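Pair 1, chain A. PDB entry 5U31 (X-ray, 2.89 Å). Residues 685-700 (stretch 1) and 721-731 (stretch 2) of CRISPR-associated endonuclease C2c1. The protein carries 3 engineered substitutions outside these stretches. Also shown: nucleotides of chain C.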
# COMPACT_ATOMS: atom_id res chain seq x y z
N MSE A 685 12.40 25.56 24.55
CA MSE A 685 11.38 25.26 25.56
C MSE A 685 10.47 26.45 25.83
O MSE A 685 10.65 27.53 25.26
CB MSE A 685 12.03 24.83 26.87
CG MSE A 685 13.07 23.73 26.74
SE MSE A 685 13.91 23.33 28.45
CE MSE A 685 15.33 22.16 27.82
N THR A 686 9.50 26.24 26.71
CA THR A 686 8.69 27.34 27.18
C THR A 686 9.42 28.07 28.31
O THR A 686 10.25 27.48 29.00
CB THR A 686 7.34 26.84 27.69
OG1 THR A 686 7.50 26.28 29.00
CG2 THR A 686 6.78 25.78 26.75
N PRO A 687 9.15 29.37 28.49
CA PRO A 687 9.88 30.10 29.54
C PRO A 687 9.63 29.58 30.94
O PRO A 687 10.58 29.29 31.68
CB PRO A 687 9.38 31.55 29.36
CG PRO A 687 8.08 31.42 28.64
CD PRO A 687 8.24 30.24 27.73
N ASP A 688 8.36 29.42 31.33
CA ASP A 688 8.05 29.12 32.73
C ASP A 688 8.49 27.72 33.13
O ASP A 688 8.93 27.51 34.26
CB ASP A 688 6.55 29.32 32.98
CG ASP A 688 5.69 28.60 31.97
OD1 ASP A 688 5.26 27.46 32.25
OD2 ASP A 688 5.47 29.16 30.88
N TRP A 689 8.38 26.74 32.22
CA TRP A 689 8.84 25.40 32.57
C TRP A 689 10.36 25.33 32.59
O TRP A 689 10.93 24.59 33.40
CB TRP A 689 8.29 24.36 31.60
CG TRP A 689 8.65 22.96 32.02
CD1 TRP A 689 7.94 22.15 32.86
CD2 TRP A 689 9.82 22.23 31.66
NE1 TRP A 689 8.60 20.95 33.02
CE2 TRP A 689 9.76 20.98 32.30
CE3 TRP A 689 10.93 22.51 30.85
CZ2 TRP A 689 10.75 20.01 32.16
CZ3 TRP A 689 11.91 21.55 30.70
CH2 TRP A 689 11.81 20.32 31.35
N ARG A 690 11.03 26.07 31.71
CA ARG A 690 12.48 26.13 31.74
C ARG A 690 12.98 26.74 33.05
O ARG A 690 13.95 26.25 33.64
CB ARG A 690 13.00 26.92 30.54
CG ARG A 690 14.48 27.20 30.56
CD ARG A 690 14.90 27.86 29.26
NE ARG A 690 14.09 29.04 28.96
CZ ARG A 690 14.14 29.71 27.82
NH1 ARG A 690 14.95 29.32 26.85
NH2 ARG A 690 13.37 30.78 27.64
N GLU A 691 12.31 27.80 33.52
CA GLU A 691 12.70 28.39 34.80
C GLU A 691 12.52 27.39 35.93
O GLU A 691 13.36 27.31 36.83
CB GLU A 691 11.88 29.65 35.06
CG GLU A 691 12.13 30.76 34.05
CD GLU A 691 11.44 32.06 34.41
OE1 GLU A 691 11.10 32.25 35.59
OE2 GLU A 691 11.25 32.90 33.50
N ALA A 692 11.44 26.61 35.90
CA ALA A 692 11.23 25.58 36.92
C ALA A 692 12.33 24.53 36.86
O ALA A 692 12.83 24.08 37.90
CB ALA A 692 9.86 24.94 36.74
N PHE A 693 12.72 24.14 35.65
CA PHE A 693 13.79 23.16 35.48
C PHE A 693 15.12 23.71 35.98
O PHE A 693 15.91 22.98 36.61
CB PHE A 693 13.89 22.76 34.01
CG PHE A 693 14.70 21.53 33.78
CD1 PHE A 693 14.12 20.28 33.87
CD2 PHE A 693 16.04 21.61 33.45
CE1 PHE A 693 14.85 19.14 33.65
CE2 PHE A 693 16.79 20.47 33.23
CZ PHE A 693 16.19 19.23 33.33
N GLU A 694 15.40 24.99 35.71
CA GLU A 694 16.65 25.59 36.17
C GLU A 694 16.71 25.65 37.69
O GLU A 694 17.78 25.49 38.28
CB GLU A 694 16.81 26.99 35.57
CG GLU A 694 16.92 27.02 34.05
CD GLU A 694 17.03 28.43 33.50
OE1 GLU A 694 17.23 29.37 34.30
OE2 GLU A 694 16.90 28.60 32.27
N ASN A 695 15.56 25.89 38.34
CA ASN A 695 15.53 25.89 39.80
C ASN A 695 15.92 24.53 40.36
O ASN A 695 16.71 24.45 41.31
CB ASN A 695 14.14 26.28 40.30
CG ASN A 695 13.80 27.72 40.01
OD1 ASN A 695 14.49 28.39 39.24
ND2 ASN A 695 12.74 28.21 40.62
N GLU A 696 15.39 23.46 39.78
CA GLU A 696 15.69 22.12 40.27
C GLU A 696 17.15 21.74 40.02
O GLU A 696 17.75 21.04 40.85
CB GLU A 696 14.76 21.10 39.63
CG GLU A 696 13.27 21.42 39.78
CD GLU A 696 12.77 21.31 41.21
OE1 GLU A 696 11.62 21.73 41.47
OE2 GLU A 696 13.51 20.80 42.08
N LEU A 697 17.73 22.20 38.92
CA LEU A 697 19.15 21.93 38.66
C LEU A 697 20.03 22.60 39.71
O LEU A 697 20.86 21.94 40.35
CB LEU A 697 19.54 22.39 37.26
CG LEU A 697 18.98 21.56 36.11
CD1 LEU A 697 19.60 21.97 34.79
CD2 LEU A 697 19.19 20.07 36.37
N GLN A 698 19.86 23.91 39.91
CA GLN A 698 20.68 24.62 40.88
C GLN A 698 20.43 24.12 42.30
O GLN A 698 21.32 24.21 43.15
CB GLN A 698 20.41 26.12 40.80
CG GLN A 698 20.75 26.73 39.45
CD GLN A 698 20.56 28.23 39.41
OE1 GLN A 698 20.42 28.87 40.46
NE2 GLN A 698 20.54 28.80 38.21
N LYS A 699 19.24 23.58 42.56
CA LYS A 699 18.98 22.95 43.85
C LYS A 699 19.79 21.67 44.01
O LYS A 699 20.34 21.41 45.09
CB LYS A 699 17.49 22.67 44.00
CG LYS A 699 17.12 21.96 45.29
CD LYS A 699 15.63 21.68 45.35
CE LYS A 699 15.24 21.00 46.66
NZ LYS A 699 13.78 20.70 46.72
N LEU A 700 19.88 20.86 42.95
CA LEU A 700 20.66 19.63 43.02
C LEU A 700 22.15 19.91 42.98
O LEU A 700 22.94 19.12 43.51
CB LEU A 700 20.25 18.69 41.89
CG LEU A 700 18.80 18.21 41.88
CD1 LEU A 700 18.48 17.51 40.58
CD2 LEU A 700 18.53 17.29 43.05
N ARG A 721 8.95 15.00 39.84
CA ARG A 721 7.51 15.14 40.01
C ARG A 721 7.07 16.59 39.82
O ARG A 721 6.11 16.87 39.09
CB ARG A 721 7.07 14.62 41.38
CG ARG A 721 5.59 14.85 41.63
CD ARG A 721 5.09 14.20 42.91
NE ARG A 721 3.65 14.42 43.07
CZ ARG A 721 2.91 13.88 44.03
NH1 ARG A 721 1.62 14.14 44.10
NH2 ARG A 721 3.47 13.07 44.93
N ARG A 722 7.76 17.53 40.48
CA ARG A 722 7.41 18.94 40.33
C ARG A 722 7.45 19.36 38.87
O ARG A 722 6.53 20.02 38.37
CB ARG A 722 8.36 19.81 41.15
CG ARG A 722 8.30 19.59 42.65
CD ARG A 722 9.28 20.51 43.38
NE ARG A 722 9.31 20.26 44.82
CZ ARG A 722 10.11 20.88 45.67
NH1 ARG A 722 10.96 21.80 45.23
NH2 ARG A 722 10.07 20.59 46.96
N VAL A 723 8.50 18.96 38.15
CA VAL A 723 8.65 19.37 36.76
C VAL A 723 7.69 18.59 35.86
O VAL A 723 7.17 19.14 34.88
CB VAL A 723 10.13 19.22 36.35
CG1 VAL A 723 10.29 18.30 35.15
CG2 VAL A 723 10.74 20.58 36.09
N TRP A 724 7.42 17.32 36.18
CA TRP A 724 6.47 16.55 35.38
C TRP A 724 5.04 17.02 35.62
O TRP A 724 4.25 17.12 34.67
CB TRP A 724 6.60 15.06 35.69
CG TRP A 724 5.54 14.20 35.07
CD1 TRP A 724 5.49 13.77 33.78
CD2 TRP A 724 4.38 13.66 35.72
NE1 TRP A 724 4.37 13.00 33.58
CE2 TRP A 724 3.67 12.92 34.76
CE3 TRP A 724 3.87 13.74 37.02
CZ2 TRP A 724 2.48 12.26 35.05
CZ3 TRP A 724 2.69 13.08 37.31
CH2 TRP A 724 2.01 12.35 36.33
N ARG A 725 4.69 17.32 36.87
CA ARG A 725 3.37 17.86 37.16
C ARG A 725 3.18 19.23 36.53
O ARG A 725 2.08 19.56 36.08
CB ARG A 725 3.16 17.93 38.67
CG ARG A 725 1.79 17.44 39.14
CD ARG A 725 1.69 17.43 40.66
NE ARG A 725 0.36 17.03 41.12
CZ ARG A 725 -0.62 17.89 41.41
NH1 ARG A 725 -1.80 17.43 41.82
NH2 ARG A 725 -0.42 19.19 41.30
N HIS A 726 4.25 20.03 36.48
CA HIS A 726 4.18 21.33 35.80
C HIS A 726 3.93 21.14 34.31
O HIS A 726 2.99 21.72 33.76
CB HIS A 726 5.48 22.11 36.05
CG HIS A 726 5.49 23.48 35.46
ND1 HIS A 726 4.37 24.08 34.92
CD2 HIS A 726 6.50 24.38 35.33
CE1 HIS A 726 4.69 25.28 34.48
NE2 HIS A 726 5.97 25.49 34.72
N MSE A 727 4.75 20.33 33.66
CA MSE A 727 4.58 20.10 32.23
C MSE A 727 3.27 19.37 31.94
O MSE A 727 2.76 19.42 30.82
CB MSE A 727 5.75 19.30 31.67
CG MSE A 727 5.92 19.47 30.18
SE MSE A 727 6.97 18.06 29.37
CE MSE A 727 8.45 18.05 30.62
N GLY A 728 2.74 18.69 32.95
CA GLY A 728 1.47 18.01 32.78
C GLY A 728 0.33 18.97 32.56
O GLY A 728 -0.60 18.69 31.80
N LYS A 729 0.36 20.12 33.24
CA LYS A 729 -0.65 21.14 33.00
C LYS A 729 -0.46 21.79 31.64
O LYS A 729 -1.43 22.26 31.03
CB LYS A 729 -0.63 22.19 34.11
CG LYS A 729 -1.11 21.68 35.46
CD LYS A 729 -1.25 22.81 36.46
CE LYS A 729 -1.86 22.33 37.77
NZ LYS A 729 -2.11 23.46 38.71
N GLN A 730 0.78 21.82 31.13
CA GLN A 730 1.01 22.38 29.80
C GLN A 730 0.49 21.45 28.72
O GLN A 730 -0.04 21.91 27.70
CB GLN A 730 2.50 22.65 29.60
CG GLN A 730 3.09 23.62 30.61
CD GLN A 730 4.52 23.98 30.29
OE1 GLN A 730 5.17 23.34 29.46
NE2 GLN A 730 5.02 25.03 30.94
N VAL A 731 0.63 20.14 28.91
CA VAL A 731 0.07 19.20 27.94
C VAL A 731 -1.44 19.21 28.01
O VAL A 731 -2.13 19.01 27.00
CB VAL A 731 0.64 17.78 28.16
CG1 VAL A 731 0.04 16.80 27.17
CG2 VAL A 731 2.16 17.79 28.04
P C C 47 -5.78 12.63 40.73
OP1 C C 47 -7.01 12.24 41.47
OP2 C C 47 -5.58 12.13 39.34
O5' C C 47 -5.76 14.22 40.71
C5' C C 47 -5.82 14.94 39.49
C4' C C 47 -4.54 15.70 39.25
O4' C C 47 -3.48 15.11 40.05
C3' C C 47 -4.01 15.65 37.83
O3' C C 47 -4.64 16.59 36.98
C2' C C 47 -2.52 15.87 38.01
O2' C C 47 -2.23 17.25 38.19
C1' C C 47 -2.26 15.14 39.33
N1 C C 47 -1.81 13.74 39.12
C2 C C 47 -0.45 13.44 39.23
O2 C C 47 0.36 14.34 39.51
N3 C C 47 -0.05 12.16 39.03
C4 C C 47 -0.93 11.20 38.72
N4 C C 47 -0.49 9.96 38.53
C5 C C 47 -2.32 11.48 38.60
C6 C C 47 -2.70 12.75 38.81
P C C 48 -5.56 16.08 35.76
OP1 C C 48 -6.50 17.18 35.42
OP2 C C 48 -6.09 14.74 36.09
O5' C C 48 -4.52 15.90 34.57
C5' C C 48 -3.66 16.97 34.20
C4' C C 48 -2.59 16.52 33.24
O4' C C 48 -1.60 15.72 33.94
C3' C C 48 -3.03 15.64 32.10
O3' C C 48 -3.62 16.36 31.03
C2' C C 48 -1.74 14.93 31.71
O2' C C 48 -0.92 15.77 30.91
C1' C C 48 -1.06 14.75 33.07
N1 C C 48 -1.29 13.41 33.64
C2 C C 48 -0.46 12.38 33.23
O2 C C 48 0.42 12.62 32.40
N3 C C 48 -0.64 11.14 33.74
C4 C C 48 -1.60 10.93 34.63
N4 C C 48 -1.74 9.69 35.11
C5 C C 48 -2.47 11.97 35.08
C6 C C 48 -2.28 13.19 34.56

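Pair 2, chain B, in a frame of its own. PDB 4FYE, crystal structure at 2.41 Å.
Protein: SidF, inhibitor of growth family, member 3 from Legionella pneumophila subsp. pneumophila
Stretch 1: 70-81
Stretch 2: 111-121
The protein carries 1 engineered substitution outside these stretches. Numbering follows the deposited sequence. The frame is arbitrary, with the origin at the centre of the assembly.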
# COMPACT_ATOMS: atom_id res chain seq x y z
N ASP B 70 -24.56 -4.63 1.76
CA ASP B 70 -25.98 -4.49 1.66
C ASP B 70 -26.31 -3.93 0.26
O ASP B 70 -25.90 -2.79 -0.03
CB ASP B 70 -26.43 -3.52 2.75
CG ASP B 70 -27.96 -3.26 2.71
OD1 ASP B 70 -28.55 -3.27 1.60
OD2 ASP B 70 -28.57 -3.03 3.77
N VAL B 71 -27.03 -4.66 -0.60
CA VAL B 71 -27.14 -4.18 -2.01
C VAL B 71 -27.97 -2.91 -2.22
O VAL B 71 -27.68 -2.08 -3.07
CB VAL B 71 -27.53 -5.24 -3.05
CG1 VAL B 71 -26.47 -6.30 -3.14
CG2 VAL B 71 -28.86 -5.87 -2.75
N ILE B 72 -28.97 -2.72 -1.39
CA ILE B 72 -29.62 -1.39 -1.36
C ILE B 72 -28.68 -0.20 -1.14
O ILE B 72 -28.70 0.76 -1.91
CB ILE B 72 -30.78 -1.35 -0.39
CG1 ILE B 72 -31.76 -2.44 -0.82
CG2 ILE B 72 -31.49 0.03 -0.47
CD1 ILE B 72 -32.91 -2.59 0.18
N GLN B 73 -27.86 -0.29 -0.10
CA GLN B 73 -26.90 0.75 0.20
C GLN B 73 -25.91 0.94 -0.93
O GLN B 73 -25.65 2.07 -1.29
CB GLN B 73 -26.16 0.52 1.52
CG GLN B 73 -27.08 0.42 2.71
CD GLN B 73 -27.83 1.71 2.92
OE1 GLN B 73 -27.21 2.79 3.00
NE2 GLN B 73 -29.17 1.63 2.96
N GLU B 74 -25.41 -0.13 -1.52
CA GLU B 74 -24.42 -0.01 -2.58
C GLU B 74 -25.07 0.59 -3.82
O GLU B 74 -24.46 1.37 -4.53
CB GLU B 74 -23.81 -1.38 -2.94
CG GLU B 74 -23.08 -2.06 -1.76
CD GLU B 74 -21.82 -1.30 -1.30
OE1 GLU B 74 -21.27 -0.44 -2.03
OE2 GLU B 74 -21.37 -1.55 -0.18
N ALA B 75 -26.28 0.16 -4.10
CA ALA B 75 -27.09 0.78 -5.14
C ALA B 75 -27.25 2.28 -4.93
O ALA B 75 -27.05 3.05 -5.87
CB ALA B 75 -28.43 0.13 -5.23
N ASN B 76 -27.58 2.71 -3.71
CA ASN B 76 -27.63 4.15 -3.41
C ASN B 76 -26.31 4.84 -3.62
O ASN B 76 -26.30 5.90 -4.21
CB ASN B 76 -28.08 4.44 -2.00
CG ASN B 76 -29.55 4.13 -1.77
OD1 ASN B 76 -30.29 3.77 -2.66
ND2 ASN B 76 -29.95 4.22 -0.53
N ASN B 77 -25.20 4.26 -3.16
CA ASN B 77 -23.86 4.81 -3.39
C ASN B 77 -23.54 4.97 -4.88
O ASN B 77 -23.13 6.01 -5.35
CB ASN B 77 -22.79 3.92 -2.76
CG ASN B 77 -22.86 3.96 -1.26
OD1 ASN B 77 -23.46 4.87 -0.70
ND2 ASN B 77 -22.25 2.97 -0.61
N TYR B 78 -23.74 3.90 -5.60
CA TYR B 78 -23.63 3.94 -7.02
C TYR B 78 -24.48 4.97 -7.63
O TYR B 78 -23.96 5.69 -8.42
CB TYR B 78 -24.00 2.60 -7.65
CG TYR B 78 -23.69 2.62 -9.12
CD1 TYR B 78 -22.44 2.30 -9.57
CD2 TYR B 78 -24.65 2.99 -10.05
CE1 TYR B 78 -22.16 2.30 -10.92
CE2 TYR B 78 -24.38 2.97 -11.38
CZ TYR B 78 -23.11 2.64 -11.79
OH TYR B 78 -22.82 2.62 -13.12
N ILE B 79 -25.78 5.06 -7.30
CA ILE B 79 -26.61 6.08 -7.93
C ILE B 79 -26.02 7.50 -7.68
O ILE B 79 -25.78 8.25 -8.61
CB ILE B 79 -28.06 6.07 -7.43
CG1 ILE B 79 -28.77 4.70 -7.51
CG2 ILE B 79 -28.87 7.15 -8.08
CD1 ILE B 79 -29.04 4.14 -8.85
N ASP B 80 -25.76 7.83 -6.43
CA ASP B 80 -25.45 9.19 -6.02
C ASP B 80 -24.11 9.59 -6.55
O ASP B 80 -23.94 10.75 -6.96
CB ASP B 80 -25.40 9.30 -4.47
CG ASP B 80 -26.78 9.17 -3.81
OD1 ASP B 80 -27.83 9.29 -4.49
OD2 ASP B 80 -26.82 8.91 -2.58
N ASN B 81 -23.16 8.66 -6.51
CA ASN B 81 -21.79 8.97 -6.89
C ASN B 81 -21.70 9.16 -8.42
O ASN B 81 -21.03 10.03 -8.87
CB ASN B 81 -20.77 7.97 -6.33
CG ASN B 81 -20.60 8.05 -4.79
OD1 ASN B 81 -20.75 9.10 -4.19
ND2 ASN B 81 -20.28 6.94 -4.16
N THR B 111 -36.30 7.97 -9.08
CA THR B 111 -37.09 6.84 -9.41
C THR B 111 -36.38 5.48 -9.37
O THR B 111 -37.03 4.46 -9.14
CB THR B 111 -37.99 7.03 -10.66
OG1 THR B 111 -37.65 6.08 -11.67
CG2 THR B 111 -38.10 8.46 -11.17
N PHE B 112 -35.07 5.43 -9.64
CA PHE B 112 -34.39 4.15 -9.54
C PHE B 112 -34.29 3.74 -8.08
O PHE B 112 -34.61 2.59 -7.77
CB PHE B 112 -33.02 4.06 -10.30
CG PHE B 112 -33.17 3.65 -11.77
CD1 PHE B 112 -33.13 2.29 -12.17
CD2 PHE B 112 -33.41 4.62 -12.75
CE1 PHE B 112 -33.33 1.91 -13.50
CE2 PHE B 112 -33.58 4.24 -14.09
CZ PHE B 112 -33.53 2.89 -14.46
N LYS B 113 -33.94 4.68 -7.19
CA LYS B 113 -33.98 4.39 -5.74
C LYS B 113 -35.34 3.76 -5.29
O LYS B 113 -35.42 2.62 -4.73
CB LYS B 113 -33.66 5.64 -4.90
CG LYS B 113 -32.21 6.13 -5.04
CD LYS B 113 -31.99 7.46 -4.32
CE LYS B 113 -30.52 7.67 -4.17
NZ LYS B 113 -30.13 8.74 -3.23
N LYS B 114 -36.40 4.48 -5.56
CA LYS B 114 -37.71 4.04 -5.15
C LYS B 114 -37.99 2.63 -5.68
O LYS B 114 -38.37 1.75 -4.91
CB LYS B 114 -38.77 5.04 -5.61
CG LYS B 114 -40.21 4.61 -5.30
CD LYS B 114 -40.84 5.41 -4.15
CE LYS B 114 -41.21 6.82 -4.58
NZ LYS B 114 -42.68 7.06 -4.69
N SER B 115 -37.79 2.42 -6.98
CA SER B 115 -38.04 1.10 -7.57
C SER B 115 -37.25 -0.04 -6.87
O SER B 115 -37.69 -1.19 -6.72
CB SER B 115 -37.65 1.13 -9.04
OG SER B 115 -37.57 -0.18 -9.53
N ILE B 116 -36.04 0.30 -6.45
CA ILE B 116 -35.19 -0.70 -5.87
C ILE B 116 -35.67 -1.02 -4.47
O ILE B 116 -35.68 -2.18 -4.08
CB ILE B 116 -33.74 -0.23 -5.88
CG1 ILE B 116 -33.13 -0.60 -7.22
CG2 ILE B 116 -32.97 -0.85 -4.74
CD1 ILE B 116 -31.88 0.23 -7.53
N SER B 117 -36.06 0.03 -3.76
CA SER B 117 -36.70 -0.10 -2.46
C SER B 117 -38.06 -0.85 -2.50
O SER B 117 -38.40 -1.46 -1.51
CB SER B 117 -36.84 1.26 -1.77
OG SER B 117 -38.20 1.63 -1.67
N GLU B 118 -38.80 -0.82 -3.61
CA GLU B 118 -40.03 -1.58 -3.70
C GLU B 118 -39.81 -3.01 -4.16
O GLU B 118 -40.70 -3.83 -3.98
CB GLU B 118 -41.06 -0.91 -4.61
CG GLU B 118 -41.51 0.48 -4.18
CD GLU B 118 -42.12 1.33 -5.34
OE1 GLU B 118 -42.29 0.81 -6.49
OE2 GLU B 118 -42.43 2.53 -5.10
N THR B 119 -38.65 -3.35 -4.71
CA THR B 119 -38.45 -4.72 -5.30
C THR B 119 -37.46 -5.60 -4.56
O THR B 119 -37.48 -6.85 -4.71
CB THR B 119 -37.94 -4.67 -6.76
OG1 THR B 119 -38.93 -4.02 -7.56
CG2 THR B 119 -37.74 -6.09 -7.35
N ILE B 120 -36.58 -4.98 -3.79
CA ILE B 120 -35.61 -5.73 -3.02
C ILE B 120 -36.06 -5.72 -1.55
O ILE B 120 -36.04 -4.65 -0.91
CB ILE B 120 -34.19 -5.15 -3.15
CG1 ILE B 120 -33.81 -4.88 -4.63
CG2 ILE B 120 -33.18 -6.11 -2.53
CD1 ILE B 120 -34.09 -6.03 -5.59
N PRO B 121 -36.48 -6.90 -1.03
CA PRO B 121 -36.80 -6.94 0.43
C PRO B 121 -35.55 -6.78 1.24
O PRO B 121 -34.52 -7.34 0.88
CB PRO B 121 -37.44 -8.32 0.64
CG PRO B 121 -37.10 -9.13 -0.61
CD PRO B 121 -36.92 -8.13 -1.73

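The sharpest difference lies at one matched position: pair 1 fills it with the indole of Trp A689, pair 2 with the aliphatic chain of Ile B72. Trp A689 sits as a knob among Val A723, His A726, Met A727 and Gln A730, and it adds a polar anchor, because its NE1 donates a hydrogen bond to the backbone O of Val A723 (3.0 Å). Ile B72 has no donor in its side chain and packs by apolar contact, its CG1 lying 4.4 Å from Ile B116 CG2 and 4.3 Å from Ile B120 CG2.

The frame around this difference is shared. Each pair is two nearly antiparallel helices, at 177° with axes 10.0 Å apart in pair 1 and at 172° with axes 10.5 Å apart in pair 2; 14 central residues superpose with an RMSD of 0.5 Å. Pair 1 buries 554 Å² between its stretches, pair 2 440 Å².

Ala A692 and Ala B75 are identical residues at a matched position, with side-chain centres 0.6 Å apart after superposition. Both CA-to-CB bonds point toward the partner helix: Ala A692 CB lies 3.7 Å from His A726 CD2, and Ala B75 CB lies 4.1 Å from Ile B116 CD1. His A726 and Ile B116 are themselves matched, so an imidazole and a branched alkyl chain pack against the matched methyl. The His A726 ring also approaches the five-membered ring of Trp A689, with centroids 5.2 Å apart and planes oblique at 42°.

Val A723 matches Lys B113, and here the chemistry diverges again. Val A723 is buried; its CG1 lies 3.5 Å from Trp A689 CZ2, while its CG2 meets the edge of the Phe A693 ring, 4.1 Å from Phe A693 CD1. Lys B113 instead reaches toward the partner helix with an extended chain: its CG passes 3.9 Å from Asn B76 OD1, the residue matched to Phe A693, and its NZ ends 2.7 Å from Asp B80 OD1 in a salt bridge that is also a hydrogen bond.

Charge enters pair 1 at other positions. Glu A696 OE1 and Arg A722 NH1 form a long salt bridge (3.8 Å), while Lys A699 NZ lies 3.4 Å from Arg A722 NH1, two donors of like charge that cannot bond to each other. The matches of Glu A696 and Arg A722 are Ile B79 and Phe B112; where pair 1 has the ion pair, pair 2 has an apolar contact, Ile B79 CD1 lying 4.2 Å from Phe B112 CB.

Met A727, a selenomethionine, places CE 3.4 Å from Trp A689 CZ2 and CG over one face of the indole. Its match, Ser B117, makes no contact with the other stretch: its CB stays 5.6 Å from Ile B72 CG2. The helix of pair 1 that carries Met A727 also meets nucleic acid: Gly A728 O accepts a hydrogen bond from C48 O2' of chain C, 3.1 Å away.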